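Local coordinates for aerolysin-like protein (Bombina maxima, PDB 6LH8), which belongs to the aerolysin-like pore-forming proteins and probably acts on endolysosomes, either as pore former or as the paralog that restrains it, at residues T47-I52 with I140-S145; K71-G76 with Y91-E96. All coordinates share one frame; numbering follows the deposited sequence.

In the fold
Both contacts reach the same long antiparallel sheet: contact 1 includes strand 41-53, and contact 2 lies on its neighbour, strand 90-100. Contact 1 joins strand 41-53 to strand 133-154 within the sheet, its centre about 4 Å from that of the chain, and rests on backbone bonds extended by side-chain amides. Contact 2, with its centre about 8 Å from that of contact 1, sets the loop after strand 65-68 against strand 90-100 at one margin of the sheet; a buried glutamate and a leucine carry it, with exposed N75 at its border. H50 links the two: its backbone N lies 2.7 Å from Y91 O, and its NE2 probably bonds E93 OE1.

Contact 1 (T47-I52 with I140-S145); sequences TITHNI and ICQSQS
The amide of N51 reaches across to the opposite strand, and its ND2 donates to two oxygens there: the backbone O of I140 at 3.2 Å and OE1 of Q142 at 3.1 Å. ND2 stands well above both carbonyl planes, 59° out of each. The N51 and Q142 side chains run roughly perpendicular, with their amide planes steeply inclined to one another. I140 O is gripped twice, since it also takes the backbone N-H of N51, this one within its carbonyl plane. N51 OD1 is hydrogen-bonded to S90 OG of strand 90-100.

T49 and Q142 exchange backbone bonds, each 2.8 Å from N to O. Strands 41-53 and 133-154 thus run antiparallel as inner neighbours in the elongated sheet of this aerolysin-like fold, with T49, N51, I140 and Q142 on one face and I48, H50, C141 and S143 on the other. On the latter face C141 SG, anti to its own backbone N (chi1 -175°), packs 3.6 Å from I48 CG2 and approaches the H50 ring obliquely; the ring nitrogens bond Y139 OH and E93 OE1.

Toward T47 the ladder weakens: Q144 N reaches T47 O only by a weak bond. Q144 OE1 instead receives the N-H of T47 at 2.9 Å, while a water 2.9 Å from T47 OG1 donates to Q142 O.

Contact 2 (K71-G76 with Y91-E96); sequences KHRLNG and YTELSE
E93 sends its carboxylate from strand 90-100 up to the backbone and side chain of the loop, where each oxygen finds a donor. OE1 takes the N-H of R73 NE at 2.8 Å in a salt bridge, and OE2 takes the backbone N-H of L74 at 2.9 Å, with a fairly straight 166° at the hydrogen. Both donors lie above the carboxylate plane. The guanidinium offers its edge to OE1, its plane turned 73° from that of the carboxylate, and the two side chains cross at about a right angle.

L74 brings its methyls against the same strand, its side chain crossing that of E93 obliquely. Its CG is anti to its own carbonyl carbon (chi1 -64°). CD1 lies 3.9 Å from E93 CB and 3.8 Å from S95 OG; the side chain also meets I48 and R46 of strand 41-53. The loop between strands 65-68 and 81-84 thereby covers one face of the main sheet near its margin. Farther along, N75 ND2 donates to L94 O at 2.9 Å, and its OD1 sits 3.2 Å from S95 CB. A water donates to this OD1 and accepts from E96 N.

E93 OE1 also bonds H50 NE2 of strand 41-53, so the buried carboxylate ties loop and two strands together; the arginine beside it is consistent with E93 being held as the anion.

Contact 1 (T47-I52 with I140-S145)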
loop_
_atom_site.group_PDB
_atom_site.type_symbol
_atom_site.label_atom_id
_atom_site.label_comp_id
_atom_site.label_asym_id
_atom_site.label_seq_id
_atom_site.Cartn_x
_atom_site.Cartn_y
_atom_site.Cartn_z
ATOM N N THR A 47 -0.393 0.664 4.850
ATOM C CA THR A 47 0.525 1.593 4.214
ATOM C C THR A 47 0.525 1.420 2.707
ATOM O O THR A 47 0.232 0.340 2.175
ATOM C CB THR A 47 1.958 1.423 4.709
ATOM O OG1 THR A 47 2.417 0.115 4.368
ATOM C CG2 THR A 47 2.036 1.611 6.226
ATOM N N ILE A 48 0.865 2.513 2.035
ATOM C CA ILE A 48 1.249 2.511 0.632
ATOM C C ILE A 48 2.582 3.240 0.558
ATOM O O ILE A 48 2.717 4.341 1.097
ATOM C CB ILE A 48 0.204 3.202 -0.262
ATOM C CG1 ILE A 48 -1.153 2.496 -0.168
ATOM C CG2 ILE A 48 0.713 3.282 -1.695
ATOM C CD1 ILE A 48 -2.245 3.123 -1.050
ATOM N N THR A 49 3.568 2.634 -0.079
ATOM C CA THR A 49 4.874 3.266 -0.189
ATOM C C THR A 49 5.132 3.634 -1.642
ATOM O O THR A 49 4.989 2.789 -2.531
ATOM C CB THR A 49 5.973 2.361 0.354
ATOM O OG1 THR A 49 5.765 2.171 1.765
ATOM C CG2 THR A 49 7.340 3.007 0.151
ATOM N N HIS A 50 5.509 4.891 -1.872
ATOM C CA HIS A 50 5.779 5.413 -3.208
ATOM C C HIS A 50 7.265 5.697 -3.359
ATOM O O HIS A 50 7.847 6.402 -2.535
ATOM C CB HIS A 50 4.984 6.693 -3.452
ATOM C CG HIS A 50 3.512 6.541 -3.214
ATOM N ND1 HIS A 50 2.652 6.027 -4.157
ATOM C CD2 HIS A 50 2.757 6.838 -2.128
ATOM C CE1 HIS A 50 1.423 6.016 -3.664
ATOM N NE2 HIS A 50 1.461 6.512 -2.441
ATOM N N ASN A 51 7.867 5.197 -4.437
ATOM C CA ASN A 51 9.297 5.358 -4.654
ATOM C C ASN A 51 9.568 5.853 -6.063
ATOM O O ASN A 51 8.827 5.542 -6.995
ATOM C CB ASN A 51 10.033 4.037 -4.442
ATOM C CG ASN A 51 9.585 3.336 -3.186
ATOM O OD1 ASN A 51 10.205 3.503 -2.146
ATOM N ND2 ASN A 51 8.473 2.569 -3.269
ATOM N N ILE A 52 10.650 6.614 -6.218
ATOM C CA ILE A 52 11.137 7.009 -7.533
ATOM C C ILE A 52 12.589 6.568 -7.636
ATOM O O ILE A 52 13.346 6.673 -6.668
ATOM C CB ILE A 52 10.963 8.524 -7.802
ATOM C CG1 ILE A 52 11.060 8.817 -9.298
ATOM C CG2 ILE A 52 11.940 9.391 -7.004
ATOM C CD1 ILE A 52 9.797 8.415 -10.069
ATOM N N ILE A 140 7.700 3.199 -8.332
ATOM C CA ILE A 140 7.355 1.929 -7.699
ATOM C C ILE A 140 6.344 2.204 -6.595
ATOM O O ILE A 140 6.540 3.107 -5.769
ATOM C CB ILE A 140 8.593 1.217 -7.114
ATOM C CG1 ILE A 140 9.669 0.975 -8.184
ATOM C CG2 ILE A 140 8.185 -0.104 -6.468
ATOM C CD1 ILE A 140 11.041 0.635 -7.602
ATOM N N CYS A 141 5.259 1.427 -6.591
ATOM C CA CYS A 141 4.201 1.507 -5.592
ATOM C C CYS A 141 4.128 0.178 -4.847
ATOM O O CYS A 141 3.909 -0.864 -5.461
ATOM C CB CYS A 141 2.845 1.799 -6.247
ATOM S SG CYS A 141 1.551 2.043 -5.005
ATOM N N GLN A 142 4.326 0.208 -3.540
ATOM C CA GLN A 142 4.147 -0.972 -2.687
ATOM C C GLN A 142 2.900 -0.716 -1.861
ATOM O O GLN A 142 2.943 0.063 -0.906
ATOM C CB GLN A 142 5.356 -1.202 -1.794
ATOM C CG GLN A 142 6.556 -1.727 -2.540
ATOM C CD GLN A 142 7.821 -0.958 -2.255
ATOM O OE1 GLN A 142 7.804 0.093 -1.602
ATOM N NE2 GLN A 142 8.941 -1.475 -2.752
ATOM N N SER A 143 1.792 -1.362 -2.229
ATOM C CA SER A 143 0.501 -1.062 -1.619
ATOM C C SER A 143 -0.048 -2.231 -0.807
ATOM O O SER A 143 0.237 -3.404 -1.074
ATOM C CB SER A 143 -0.545 -0.641 -2.669
ATOM O OG SER A 143 -0.561 -1.540 -3.759
ATOM N N GLN A 144 -0.849 -1.879 0.197
ATOM C CA GLN A 144 -1.594 -2.819 1.019
ATOM C C GLN A 144 -3.066 -2.445 0.960
ATOM O O GLN A 144 -3.414 -1.263 1.064
ATOM C CB GLN A 144 -1.123 -2.788 2.481
ATOM C CG GLN A 144 0.376 -2.984 2.698
ATOM C CD GLN A 144 0.750 -2.931 4.166
ATOM O OE1 GLN A 144 0.109 -2.233 4.952
ATOM N NE2 GLN A 144 1.792 -3.672 4.548
ATOM N N SER A 145 -3.927 -3.440 0.787
ATOM C CA SER A 145 -5.364 -3.225 0.801
ATOM C C SER A 145 -5.904 -3.227 2.230
ATOM O O SER A 145 -5.190 -3.504 3.196
ATOM C CB SER A 145 -6.068 -4.309 -0.003
ATOM O OG SER A 145 -6.193 -5.497 0.776
HETATM O O HOH W 1 3.191 -0.808 1.702
#

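Contact 2 (K71-G76 with Y91-E96)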
loop_
_atom_site.group_PDB
_atom_site.type_symbol
_atom_site.label_atom_id
_atom_site.label_comp_id
_atom_site.label_asym_id
_atom_site.label_seq_id
_atom_site.Cartn_x
_atom_site.Cartn_y
_atom_site.Cartn_z
ATOM N N LYS A 71 -1.650 6.494 -8.560
ATOM C CA LYS A 71 -2.987 5.920 -8.701
ATOM C C LYS A 71 -3.554 5.466 -7.360
ATOM O O LYS A 71 -4.746 5.664 -7.092
ATOM C CB LYS A 71 -2.969 4.730 -9.670
ATOM C CG LYS A 71 -2.435 5.029 -11.064
ATOM C CD LYS A 71 -2.935 4.013 -12.101
ATOM C CE LYS A 71 -2.699 2.573 -11.661
ATOM N NZ LYS A 71 -2.736 1.617 -12.814
ATOM N N HIS A 72 -2.733 4.833 -6.525
ATOM C CA HIS A 72 -3.181 4.213 -5.280
ATOM C C HIS A 72 -2.821 5.103 -4.098
ATOM O O HIS A 72 -1.639 5.351 -3.848
ATOM C CB HIS A 72 -2.552 2.831 -5.112
ATOM C CG HIS A 72 -2.740 1.946 -6.302
ATOM N ND1 HIS A 72 -3.983 1.522 -6.714
ATOM C CD2 HIS A 72 -1.850 1.416 -7.174
ATOM C CE1 HIS A 72 -3.854 0.769 -7.793
ATOM N NE2 HIS A 72 -2.571 0.690 -8.094
ATOM N N ARG A 73 -3.833 5.566 -3.364
ATOM C CA ARG A 73 -3.633 6.500 -2.264
ATOM C C ARG A 73 -4.441 6.048 -1.053
ATOM O O ARG A 73 -5.320 5.191 -1.151
ATOM C CB ARG A 73 -4.041 7.933 -2.647
ATOM C CG ARG A 73 -3.423 8.468 -3.931
ATOM C CD ARG A 73 -1.933 8.697 -3.779
ATOM N NE ARG A 73 -1.603 9.522 -2.619
ATOM C CZ ARG A 73 -1.518 10.850 -2.645
ATOM N NH1 ARG A 73 -1.746 11.507 -3.775
ATOM N NH2 ARG A 73 -1.200 11.518 -1.544
ATOM N N LEU A 74 -4.124 6.640 0.097
ATOM C CA LEU A 74 -4.836 6.414 1.345
ATOM C C LEU A 74 -5.452 7.725 1.825
ATOM O O LEU A 74 -5.093 8.810 1.362
ATOM C CB LEU A 74 -3.898 5.858 2.428
ATOM C CG LEU A 74 -3.271 4.482 2.183
ATOM C CD1 LEU A 74 -2.390 4.077 3.347
ATOM C CD2 LEU A 74 -4.348 3.426 1.952
ATOM N N ASN A 75 -6.392 7.611 2.767
ATOM C CA ASN A 75 -6.951 8.755 3.497
ATOM C C ASN A 75 -7.677 9.748 2.593
ATOM O O ASN A 75 -7.925 10.889 3.000
ATOM C CB ASN A 75 -5.864 9.487 4.292
ATOM C CG ASN A 75 -5.208 8.600 5.325
ATOM O OD1 ASN A 75 -5.893 7.951 6.117
ATOM N ND2 ASN A 75 -3.874 8.567 5.330
ATOM N N GLY A 76 -8.025 9.347 1.374
ATOM C CA GLY A 76 -8.605 10.274 0.423
ATOM C C GLY A 76 -7.640 11.368 0.011
ATOM O O GLY A 76 -8.051 12.376 -0.570
ATOM N N TYR A 91 8.241 7.864 -0.195
ATOM C CA TYR A 91 7.223 8.460 0.655
ATOM C C TYR A 91 6.213 7.385 1.044
ATOM O O TYR A 91 5.789 6.601 0.193
ATOM C CB TYR A 91 6.550 9.627 -0.080
ATOM C CG TYR A 91 5.422 10.272 0.676
ATOM C CD1 TYR A 91 5.672 11.262 1.612
ATOM C CD2 TYR A 91 4.111 9.881 0.469
ATOM C CE1 TYR A 91 4.651 11.850 2.313
ATOM C CE2 TYR A 91 3.079 10.460 1.166
ATOM C CZ TYR A 91 3.353 11.452 2.085
ATOM O OH TYR A 91 2.321 12.042 2.785
ATOM N N THR A 92 5.825 7.347 2.323
ATOM C CA THR A 92 4.917 6.325 2.836
ATOM C C THR A 92 3.639 6.982 3.338
ATOM O O THR A 92 3.690 7.885 4.180
ATOM C CB THR A 92 5.572 5.524 3.963
ATOM O OG1 THR A 92 6.760 4.892 3.476
ATOM C CG2 THR A 92 4.628 4.465 4.500
ATOM N N GLU A 93 2.505 6.540 2.817
ATOM C CA GLU A 93 1.212 6.883 3.380
ATOM C C GLU A 93 0.851 5.870 4.460
ATOM O O GLU A 93 1.285 4.715 4.431
ATOM C CB GLU A 93 0.129 6.902 2.303
ATOM C CG GLU A 93 0.380 7.852 1.152
ATOM C CD GLU A 93 -0.784 7.904 0.180
ATOM O OE1 GLU A 93 -0.605 7.460 -0.976
ATOM O OE2 GLU A 93 -1.880 8.379 0.565
ATOM N N LEU A 94 0.058 6.316 5.428
ATOM C CA LEU A 94 -0.342 5.460 6.536
ATOM C C LEU A 94 -1.785 5.770 6.904
ATOM O O LEU A 94 -2.176 6.939 6.990
ATOM C CB LEU A 94 0.584 5.654 7.744
ATOM C CG LEU A 94 0.251 4.939 9.055
ATOM C CD1 LEU A 94 0.252 3.435 8.868
ATOM C CD2 LEU A 94 1.246 5.339 10.130
ATOM N N SER A 95 -2.589 4.725 7.085
ATOM C CA SER A 95 -3.934 4.908 7.606
ATOM C C SER A 95 -4.211 3.835 8.649
ATOM O O SER A 95 -3.490 2.842 8.759
ATOM C CB SER A 95 -4.999 4.881 6.498
ATOM O OG SER A 95 -5.125 3.600 5.910
ATOM N N GLU A 96 -5.251 4.059 9.443
ATOM C CA GLU A 96 -5.700 3.056 10.396
ATOM C C GLU A 96 -6.791 2.224 9.742
ATOM O O GLU A 96 -7.764 2.769 9.220
ATOM C CB GLU A 96 -6.226 3.698 11.679
ATOM C CG GLU A 96 -6.567 2.663 12.750
ATOM C CD GLU A 96 -7.388 3.234 13.898
ATOM O OE1 GLU A 96 -8.615 3.430 13.733
ATOM O OE2 GLU A 96 -6.804 3.476 14.965
HETATM O O HOH W 2 -7.502 4.725 3.625
HETATM O O HOH W 3 -6.657 6.847 8.988
#